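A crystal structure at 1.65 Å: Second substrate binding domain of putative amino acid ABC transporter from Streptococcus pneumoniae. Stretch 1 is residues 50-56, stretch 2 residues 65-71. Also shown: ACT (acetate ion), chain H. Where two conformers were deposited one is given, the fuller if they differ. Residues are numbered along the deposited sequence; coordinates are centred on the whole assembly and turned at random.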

# COMPACT_ATOMS: atom_id res chain seq x y z
N GLY A 50 1.66 -4.54 15.59
CA GLY A 50 2.68 -4.72 14.57
C GLY A 50 2.26 -5.85 13.64
O GLY A 50 1.50 -6.72 14.04
N PHE A 51 2.80 -5.84 12.43
CA PHE A 51 2.37 -6.76 11.38
C PHE A 51 2.61 -8.22 11.75
O PHE A 51 1.70 -9.03 11.69
CB PHE A 51 3.08 -6.44 10.07
CG PHE A 51 2.60 -7.25 8.89
CD1 PHE A 51 1.31 -7.11 8.41
CD2 PHE A 51 3.44 -8.14 8.27
CE1 PHE A 51 0.88 -7.87 7.32
CE2 PHE A 51 3.02 -8.90 7.19
CZ PHE A 51 1.74 -8.76 6.71
N ASP A 52 3.84 -8.55 12.13
CA ASP A 52 4.17 -9.92 12.51
C ASP A 52 3.37 -10.39 13.73
O ASP A 52 2.91 -11.53 13.76
CB ASP A 52 5.65 -10.04 12.79
CG ASP A 52 6.48 -9.99 11.52
OD1 ASP A 52 5.88 -10.10 10.42
OD2 ASP A 52 7.72 -9.86 11.62
N ALA A 53 3.20 -9.50 14.71
CA ALA A 53 2.44 -9.84 15.91
C ALA A 53 0.96 -10.01 15.59
O ALA A 53 0.29 -10.86 16.19
CB ALA A 53 2.63 -8.77 16.97
N ALA A 54 0.46 -9.22 14.65
CA ALA A 54 -0.92 -9.34 14.15
C ALA A 54 -1.14 -10.69 13.46
O ALA A 54 -2.16 -11.35 13.67
CB ALA A 54 -1.24 -8.19 13.20
N ILE A 55 -0.18 -11.08 12.63
CA ILE A 55 -0.18 -12.41 12.01
C ILE A 55 -0.29 -13.51 13.07
O ILE A 55 -1.15 -14.39 12.98
CB ILE A 55 1.09 -12.63 11.17
CG1 ILE A 55 1.15 -11.65 10.00
CG2 ILE A 55 1.16 -14.08 10.67
CD1 ILE A 55 0.13 -11.88 8.92
N SER A 56 0.59 -13.45 14.07
CA SER A 56 0.58 -14.41 15.17
C SER A 56 -0.76 -14.50 15.88
O SER A 56 -1.25 -15.61 16.16
CB SER A 56 1.66 -14.05 16.21
OG SER A 56 2.96 -14.32 15.72
N GLY A 65 -9.22 -11.03 12.77
CA GLY A 65 -8.86 -10.63 11.43
C GLY A 65 -7.66 -9.72 11.46
O GLY A 65 -7.30 -9.20 12.52
N ILE A 66 -7.02 -9.58 10.31
CA ILE A 66 -5.90 -8.65 10.15
C ILE A 66 -6.12 -7.74 8.94
O ILE A 66 -6.56 -8.18 7.88
CB ILE A 66 -4.55 -9.41 10.02
CG1 ILE A 66 -3.41 -8.42 9.76
CG2 ILE A 66 -4.60 -10.48 8.93
CD1 ILE A 66 -2.03 -9.08 9.78
N ILE A 67 -5.85 -6.46 9.14
CA ILE A 67 -5.85 -5.51 8.03
C ILE A 67 -4.63 -4.63 8.26
O ILE A 67 -4.46 -4.07 9.34
CB ILE A 67 -7.18 -4.70 7.93
CG1 ILE A 67 -7.29 -4.02 6.56
CG2 ILE A 67 -7.38 -3.72 9.13
CD1 ILE A 67 -8.62 -3.25 6.35
N ALA A 68 -3.74 -4.58 7.27
CA ALA A 68 -2.46 -3.90 7.45
C ALA A 68 -1.71 -3.76 6.14
O ALA A 68 -0.55 -4.14 6.05
CB ALA A 68 -1.58 -4.66 8.48
N GLY A 69 -2.39 -3.24 5.11
CA GLY A 69 -1.79 -3.16 3.79
C GLY A 69 -1.21 -4.50 3.36
O GLY A 69 -0.14 -4.56 2.75
N MET A 70 -1.93 -5.56 3.69
CA MET A 70 -1.42 -6.93 3.57
C MET A 70 -1.53 -7.47 2.16
O MET A 70 -2.62 -7.54 1.59
CB MET A 70 -2.19 -7.84 4.53
CG MET A 70 -1.76 -9.29 4.48
SD MET A 70 -2.61 -10.20 5.80
CE MET A 70 -1.89 -11.83 5.60
N SER A 71 -0.39 -7.88 1.61
CA SER A 71 -0.34 -8.38 0.25
C SER A 71 -0.91 -9.78 0.17
O SER A 71 -0.60 -10.65 1.00
CB SER A 71 1.11 -8.41 -0.26
OG SER A 71 1.67 -7.11 -0.28
C ACT H . 3.43 -7.04 3.00
O ACT H . 4.35 -7.69 3.55
OXT ACT H . 2.28 -7.50 3.15
CH3 ACT H . 3.70 -5.81 2.19

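A helix can pack against a neighbouring segment through apolar side chains, with no hydrogen bond between the two, and the second substrate binding domain of this putative amino acid ABC transporter offers a compact example. Within the helix, backbone bonds run from Ala 54 N to Gly 50 O at 2.8 Å and from Ile 55 N to Phe 51 O at 2.9 Å, and what it offers its partner is a set of hydrocarbon surfaces that together with the facing ones bury 240 Å².

Stretch 2 enters at Gly 65, a buried strand residue that makes no contact with the helix. Ile 66 follows, its CA-to-CB bond directed toward the helix and both chi angles in the t well, so that the side chain is fully extended and its terminal methyl reaches three helical residues. Ile 66 CD1 lies 3.6 Å from Ala 54 CB, 3.6 Å from Ile 55 CD1 and 4.0 Å from Phe 51 CE1. The small side chain of Ala 54 points straight toward stretch 2, whereas the CA-to-CB bond of Ile 55 points away and its m, m rotamer brings the chain end back to the contact.

Ile 67 points away and takes no part, as alternation along an extended backbone would lead one to expect. Ala 68 turns toward the helix again, and its methyl carbon CB sits 3.8 Å from Phe 51 CD1, at the edge of the ring and near its plane. Gly 69 contributes no side chain; its positive phi of 50° is one that favours glycine.

Met 70 extends the apolar surface. Although its CA-to-CB bond runs sideways, all three chi angles are t, and the straight chain touches two helical residues at different points along its length: Met 70 CG is 4.1 Å from Phe 51 CE1, again at the ring edge, while Met 70 CE is 3.9 Å from Ile 55 CD1. Phe 51 thus meets Ile 66, Ala 68 and Met 70 with one side chain, whose CA-to-CB bond points sideways relative to stretch 2 but whose end comes nearer to it.

At Ser 71 direct contact with the helix has ended, and polar chemistry appears. Ser 71 N donates a nearly linear hydrogen bond, 172° at the hydrogen, to OXT of an acetate ion 3.1 Å away. The same OXT lies 3.8 Å from Phe 51 CZ, so the ion, probably acquired from the crystallisation liquor, borders both stretches.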